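Local coordinates for mitochondrial enolase superfamily member 1 (PDB 4A35) that catalyses the magnesium-dependent dehydration of L-fuconate to 2-keto-3-deoxy-L-fuconate, a step in the breakdown of L-fucose, at the interface of chains A and B. Coordinates in Å, arbitrary orientation; residue numbers count along the deposited sequence, not the author numbering. Chains: chain A/B, Mitochondrial enolase superfamily member 1.

Contact 1: the interface of chains A and B. Residues chain A 155, 310, 312-313, 315-316; chain B 280-281, 283-284.
Helix 311-319 of chain A, with A:Asn310 just ahead of it and the loop residue A:Tyr155 beside it, meets the loop of chain B that runs from B:Thr280 to the start of helix 285-295. The ring of A:Tyr155 receives the CB of B:Ser281 over the centre of one face, 3.5 Å from the ring centroid, a CH-pi contact. Serine is short enough for CB to lie there while OG, anti to the backbone N (chi1 164°), turns away to accept the N-H of B:Asp283. At the other end of the patch A:Asn310 and B:Asp283 reach tip to tip. ND2 of A:Asn310 gives a hydrogen bond of 3.0 Å to OD2 of B:Asp283, nearly along the acceptor's C-O axis and close to the amide plane. Asparagine can do two jobs here, because its OD1 accepts the backbone N-H of A:Val312 and so caps the helix. A:Lys315 bends at its third torsion (chi3 79°), which brings NZ across B:Asp284. NZ of A:Lys315 forms a salt bridge of 2.7 Å with OD2 of B:Asp284 on the syn side, 28° out of the carboxylate plane. It also bonds the backbone O of A:Tyr155, so the amine nitrogen ties the tyrosine loop to the helix as well as to chain B. NE2 of A:Gln316 serves both A:Val312 O of its own helix and, 2.8 Å away, the backbone O of B:Asp283, above that carbonyl's plane. Two acceptors would limit the amide's freedom to turn. Between these polar pairs A:Val312 points CG1 at the CB of B:Asp284, 3.7 Å away, a short branched side chain filling the middle. In the enolase-superfamily barrel both segments follow strand ends that carry metal-site glutamates, B:Glu277 at the end of strand 275-277 and A:Glu306 just beyond strand 301-304, and the patch centre lies about 19 Å from the active-site residue A:His356.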
ATOM      1  N   TYR A 155     -10.673  -9.178  -8.662  1.00 16.42           N
ATOM      2  CA  TYR A 155     -11.002  -8.946  -7.230  1.00 16.74           C
ATOM      3  C   TYR A 155     -12.296  -8.137  -7.011  1.00 17.49           C
ATOM      4  O   TYR A 155     -12.603  -7.846  -5.862  1.00 16.83           O
ATOM      5  CB  TYR A 155      -9.866  -8.290  -6.460  1.00 17.05           C
ATOM      6  CG  TYR A 155      -8.528  -8.990  -6.609  1.00 16.53           C
ATOM      7  CD1 TYR A 155      -8.424 -10.386  -6.491  1.00 18.09           C
ATOM      8  CD2 TYR A 155      -7.371  -8.267  -6.892  1.00 17.58           C
ATOM      9  CE1 TYR A 155      -7.177 -11.031  -6.605  1.00 18.28           C
ATOM     10  CE2 TYR A 155      -6.123  -8.895  -6.994  1.00 19.02           C
ATOM     11  CZ  TYR A 155      -6.028 -10.278  -6.827  1.00 19.18           C
ATOM     12  OH  TYR A 155      -4.792 -10.908  -6.935  1.00 17.42           O
ATOM     13  N   ASN A 310      -6.605   1.234  -3.716  1.00 16.84           N
ATOM     14  CA  ASN A 310      -7.031   0.553  -4.944  1.00 17.29           C
ATOM     15  C   ASN A 310      -8.514   0.227  -4.824  1.00 18.21           C
ATOM     16  O   ASN A 310      -9.143   0.515  -3.785  1.00 16.67           O
ATOM     17  CB  ASN A 310      -6.146  -0.680  -5.286  1.00 19.55           C
ATOM     18  CG  ASN A 310      -6.193  -1.821  -4.286  1.00 20.40           C
ATOM     19  OD1 ASN A 310      -7.219  -2.042  -3.621  1.00 15.34           O
ATOM     20  ND2 ASN A 310      -5.058  -2.504  -4.103  1.00 16.71           N
ATOM     21  N   VAL A 312      -9.998  -2.597  -4.428  1.00 15.69           N
ATOM     22  CA  VAL A 312     -10.357  -3.661  -3.449  1.00 15.49           C
ATOM     23  C   VAL A 312     -10.784  -2.992  -2.146  1.00 18.58           C
ATOM     24  O   VAL A 312     -11.718  -3.445  -1.506  1.00 18.05           O
ATOM     25  CB  VAL A 312      -9.232  -4.733  -3.273  1.00 19.16           C
ATOM     26  CG1 VAL A 312      -9.616  -5.872  -2.294  1.00 16.83           C
ATOM     27  CG2 VAL A 312      -8.888  -5.337  -4.638  1.00 18.94           C
ATOM     28  N   ILE A 313     -10.101  -1.905  -1.751  1.00 14.55           N
ATOM     29  CA  ILE A 313     -10.455  -1.157  -0.548  1.00 14.20           C
ATOM     30  C   ILE A 313     -11.809  -0.506  -0.796  1.00 17.23           C
ATOM     31  O   ILE A 313     -12.655  -0.594   0.079  1.00 15.02           O
ATOM     32  CB  ILE A 313      -9.358  -0.108  -0.143  1.00 16.91           C
ATOM     33  CG1 ILE A 313      -7.932  -0.808   0.091  1.00 17.37           C
ATOM     34  CG2 ILE A 313      -9.809   0.641   1.160  1.00 18.38           C
ATOM     35  CD1 ILE A 313      -7.944  -1.842   1.340  1.00 14.01           C
ATOM     36  N   LYS A 315     -14.197  -1.403  -2.800  1.00 15.69           N
ATOM     37  CA  LYS A 315     -15.213  -2.453  -2.832  1.00 15.64           C
ATOM     38  C   LYS A 315     -15.682  -2.796  -1.425  1.00 19.17           C
ATOM     39  O   LYS A 315     -16.878  -2.835  -1.168  1.00 18.24           O
ATOM     40  CB  LYS A 315     -14.701  -3.718  -3.553  1.00 16.37           C
ATOM     41  CG  LYS A 315     -15.679  -4.916  -3.407  1.00 17.73           C
ATOM     42  CD  LYS A 315     -15.088  -6.171  -3.999  1.00 21.45           C
ATOM     43  CE  LYS A 315     -14.048  -6.863  -3.084  1.00 18.54           C
ATOM     44  NZ  LYS A 315     -13.901  -8.317  -3.451  1.00 18.48           N
ATOM     45  N   GLN A 316     -14.751  -2.973  -0.507  1.00 13.94           N
ATOM     46  CA  GLN A 316     -15.099  -3.352   0.883  1.00 14.09           C
ATOM     47  C   GLN A 316     -15.756  -2.207   1.615  1.00 15.83           C
ATOM     48  O   GLN A 316     -16.678  -2.459   2.387  1.00 17.04           O
ATOM     49  CB  GLN A 316     -13.865  -3.847   1.639  1.00 13.42           C
ATOM     50  CG  GLN A 316     -13.336  -5.193   1.013  1.00 15.97           C
ATOM     51  CD  GLN A 316     -11.995  -5.447   1.662  1.00 19.54           C
ATOM     52  OE1 GLN A 316     -11.944  -6.115   2.684  1.00 16.54           O
ATOM     53  NE2 GLN A 316     -10.925  -4.824   1.128  1.00 18.08           N
TER
ATOM     54  N   THR B 280      -7.118 -14.985  -2.118  1.00 17.99           N
ATOM     55  CA  THR B 280      -7.471 -13.828  -2.941  1.00 17.81           C
ATOM     56  C   THR B 280      -6.539 -12.662  -2.572  1.00 20.38           C
ATOM     57  O   THR B 280      -5.524 -12.881  -1.856  1.00 19.66           O
ATOM     58  CB  THR B 280      -8.983 -13.493  -2.797  1.00 17.50           C
ATOM     59  OG1 THR B 280      -9.331 -12.604  -3.836  1.00 19.25           O
ATOM     60  CG2 THR B 280      -9.365 -12.878  -1.397  1.00 18.20           C
ATOM     61  N   SER B 281      -6.873 -11.478  -3.078  1.00 17.80           N
ATOM     62  CA  SER B 281      -6.149 -10.206  -2.837  1.00 17.22           C
ATOM     63  C   SER B 281      -5.759 -10.076  -1.324  1.00 20.88           C
ATOM     64  O   SER B 281      -6.633 -10.261  -0.463  1.00 18.42           O
ATOM     65  CB  SER B 281      -7.000  -9.023  -3.267  1.00 18.34           C
ATOM     66  OG  SER B 281      -6.482  -7.821  -2.718  1.00 17.21           O
ATOM     67  N   ASP B 283      -5.442  -7.492   0.300  1.00 16.17           N
ATOM     68  CA  ASP B 283      -6.255  -6.379   0.868  1.00 15.89           C
ATOM     69  C   ASP B 283      -7.702  -6.781   1.169  1.00 18.36           C
ATOM     70  O   ASP B 283      -8.449  -5.996   1.778  1.00 17.67           O
ATOM     71  CB  ASP B 283      -6.341  -5.214  -0.146  1.00 17.84           C
ATOM     72  CG  ASP B 283      -5.019  -4.573  -0.488  1.00 28.32           C
ATOM     73  OD1 ASP B 283      -4.241  -4.276   0.449  1.00 26.64           O
ATOM     74  OD2 ASP B 283      -4.786  -4.309  -1.683  1.00 27.76           O
ATOM     75  N   ASP B 284      -8.142  -7.950   0.666  1.00 15.52           N
ATOM     76  CA  ASP B 284      -9.574  -8.219   0.774  1.00 15.76           C
ATOM     77  C   ASP B 284      -9.882  -8.963   2.065  1.00 18.23           C
ATOM     78  O   ASP B 284      -9.952 -10.182   2.089  1.00 16.44           O
ATOM     79  CB  ASP B 284     -10.039  -9.002  -0.448  1.00 17.21           C
ATOM     80  CG  ASP B 284     -11.541  -8.890  -0.697  1.00 19.18           C
ATOM     81  OD1 ASP B 284     -12.288  -8.366   0.226  1.00 17.86           O
ATOM     82  OD2 ASP B 284     -11.972  -9.303  -1.776  1.00 19.18           O
TER

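Contact 2: the interface of chains A and B. Residues chain A 153-155, 157-158; chain B 257, 259.
The carboxylate of B:Asp257 and the ring of A:Tyr155 are turned 51° from each other, with OD1 of the aspartate 3.7 Å from the ring's CD1. On one face of that ring, over its centre, lies CG of A:Arg154, while the tyrosine OH sits over the rim of the A:Arg154 guanidinium, so these neighbours in the loop brace each other. In this member of the mandelate racemase/muconate lactonizing enzyme family, B:Asp257 stands immediately before helix 258-268 and turns its side chain to the other subunit, where its two oxygens take different donors. OD1 of B:Asp257 accepts the backbone N of A:Tyr155 at 2.8 Å, the donor approaching from above the carboxylate plane. OD2 of B:Asp257 is met on its anti side, 25° out of the carboxylate plane, by the hydroxyl OG1 of A:Thr157, 2.6 Å away. Threonine's short hydroxyl suits this place, because OG1, set between its own backbone N and carbonyl carbon (chi1 62°), can reach that oxygen. An alanine in place of B:Asp257 would probably leave the A:Tyr155 N-H and the A:Thr157 hydroxyl without their mate and open a gap beneath the loop. The guanidinium of A:Arg154 bears an opposite charge but stays away, NE being 6.0 Å from OD1 of B:Asp257, so at most it would add a weak long-range attraction. Further along, CB of A:Asp158 rests 4.0 Å from CD of B:Pro259. Proline fits the first turn of helix 258-268, where its missing N-H costs no helical bond, and its ring CD offers an apolar surface to the CB methylene of A:Asp158.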
ATOM      1  N   PHE A 153     -11.262  -6.133 -13.932  1.00 18.72           N
ATOM      2  CA  PHE A 153     -12.275  -6.511 -12.952  1.00 17.52           C
ATOM      3  C   PHE A 153     -11.737  -7.497 -11.918  1.00 20.11           C
ATOM      4  O   PHE A 153     -12.502  -7.916 -11.047  1.00 18.85           O
ATOM      5  CB  PHE A 153     -13.526  -7.102 -13.622  1.00 18.91           C
ATOM      6  CG  PHE A 153     -14.319  -6.059 -14.379  1.00 19.17           C
ATOM      7  CD1 PHE A 153     -13.958  -5.691 -15.684  1.00 19.89           C
ATOM      8  CD2 PHE A 153     -15.424  -5.448 -13.799  1.00 22.04           C
ATOM      9  CE1 PHE A 153     -14.702  -4.748 -16.388  1.00 22.40           C
ATOM     10  CE2 PHE A 153     -16.195  -4.521 -14.520  1.00 22.98           C
ATOM     11  CZ  PHE A 153     -15.820  -4.159 -15.793  1.00 20.71           C
ATOM     12  N   ARG A 154     -10.436  -7.843 -11.972  1.00 18.66           N
ATOM     13  CA  ARG A 154      -9.926  -8.771 -10.956  1.00 16.77           C
ATOM     14  C   ARG A 154     -10.245  -8.264  -9.532  1.00 16.97           C
ATOM     15  O   ARG A 154     -10.086  -7.080  -9.242  1.00 16.71           O
ATOM     16  CB  ARG A 154      -8.411  -9.074 -11.125  1.00 18.19           C
ATOM     17  CG  ARG A 154      -7.934 -10.116 -10.108  1.00 17.43           C
ATOM     18  CD  ARG A 154      -6.572 -10.800 -10.506  1.00 18.13           C
ATOM     19  NE  ARG A 154      -5.472  -9.830 -10.458  1.00 20.20           N
ATOM     20  CZ  ARG A 154      -4.190 -10.121 -10.709  1.00 18.93           C
ATOM     21  NH1 ARG A 154      -3.841 -11.345 -11.116  1.00 17.59           N
ATOM     22  NH2 ARG A 154      -3.257  -9.166 -10.632  1.00 18.53           N
ATOM     23  N   TYR A 155     -10.673  -9.178  -8.662  1.00 16.42           N
ATOM     24  CA  TYR A 155     -11.002  -8.946  -7.230  1.00 16.74           C
ATOM     25  C   TYR A 155     -12.296  -8.137  -7.011  1.00 17.49           C
ATOM     26  O   TYR A 155     -12.603  -7.846  -5.862  1.00 16.83           O
ATOM     27  CB  TYR A 155      -9.866  -8.290  -6.460  1.00 17.05           C
ATOM     28  CG  TYR A 155      -8.528  -8.990  -6.609  1.00 16.53           C
ATOM     29  CD1 TYR A 155      -8.424 -10.386  -6.491  1.00 18.09           C
ATOM     30  CD2 TYR A 155      -7.371  -8.267  -6.892  1.00 17.58           C
ATOM     31  CE1 TYR A 155      -7.177 -11.031  -6.605  1.00 18.28           C
ATOM     32  CE2 TYR A 155      -6.123  -8.895  -6.994  1.00 19.02           C
ATOM     33  CZ  TYR A 155      -6.028 -10.278  -6.827  1.00 19.18           C
ATOM     34  OH  TYR A 155      -4.792 -10.908  -6.935  1.00 17.42           O
ATOM     35  N   THR A 157     -15.254  -8.826  -9.374  1.00 18.07           N
ATOM     36  CA  THR A 157     -16.383  -9.510 -10.049  1.00 17.89           C
ATOM     37  C   THR A 157     -17.454 -10.042  -9.064  1.00 22.14           C
ATOM     38  O   THR A 157     -18.564 -10.298  -9.487  1.00 22.75           O
ATOM     39  CB  THR A 157     -15.872 -10.708 -10.902  1.00 19.83           C
ATOM     40  OG1 THR A 157     -15.240 -11.652 -10.023  1.00 21.62           O
ATOM     41  CG2 THR A 157     -14.917 -10.268 -11.996  1.00 20.30           C
ATOM     42  N   ASP A 158     -17.131 -10.170  -7.760  1.00 18.87           N
ATOM     43  CA  ASP A 158     -18.082 -10.599  -6.728  1.00 18.87           C
ATOM     44  C   ASP A 158     -19.128  -9.492  -6.417  1.00 23.11           C
ATOM     45  O   ASP A 158     -20.144  -9.798  -5.806  1.00 22.22           O
ATOM     46  CB  ASP A 158     -17.364 -11.056  -5.453  1.00 20.50           C
ATOM     47  CG  ASP A 158     -16.331 -10.067  -4.899  1.00 26.78           C
ATOM     48  OD1 ASP A 158     -15.517  -9.512  -5.713  1.00 23.77           O
ATOM     49  OD2 ASP A 158     -16.329  -9.839  -3.663  1.00 26.51           O
TER
ATOM     50  N   ASP B 257     -10.594 -14.701  -7.513  1.00 16.55           N
ATOM     51  CA  ASP B 257     -11.699 -13.880  -7.059  1.00 17.08           C
ATOM     52  C   ASP B 257     -12.414 -14.711  -5.971  1.00 22.29           C
ATOM     53  O   ASP B 257     -12.121 -15.910  -5.819  1.00 21.84           O
ATOM     54  CB  ASP B 257     -12.631 -13.449  -8.218  1.00 19.58           C
ATOM     55  CG  ASP B 257     -11.993 -12.379  -9.113  1.00 24.05           C
ATOM     56  OD1 ASP B 257     -10.810 -12.007  -8.868  1.00 20.57           O
ATOM     57  OD2 ASP B 257     -12.668 -11.909 -10.031  1.00 30.26           O
ATOM     58  N   PRO B 259     -15.733 -15.999  -5.348  1.00 20.35           N
ATOM     59  CA  PRO B 259     -16.459 -17.238  -5.690  1.00 21.75           C
ATOM     60  C   PRO B 259     -15.525 -18.275  -6.332  1.00 24.77           C
ATOM     61  O   PRO B 259     -15.621 -19.465  -6.009  1.00 23.72           O
ATOM     62  CB  PRO B 259     -17.544 -16.747  -6.672  1.00 23.55           C
ATOM     63  CG  PRO B 259     -17.717 -15.295  -6.319  1.00 27.69           C
ATOM     64  CD  PRO B 259     -16.331 -14.835  -6.040  1.00 21.98           C
TER

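Contacts 1 and 2 lie about 9 Å apart, measured between the centres of their C-alpha atoms, and share A:Tyr155, which offers its ring face and carbonyl to contact 1 and its backbone N-H to contact 2. One loop of chain A thus engages two segments of chain B, each leading into a helix of the barrel domain. Because the interface is two-fold symmetric, both contacts recur with the chains exchanged. That repetition would suit a stable dimer, although the structure alone does not show that the pair forms in the cell. Both contacts lie well away from the active-site residue A:Lys223, about 25 and 32 Å from their centres.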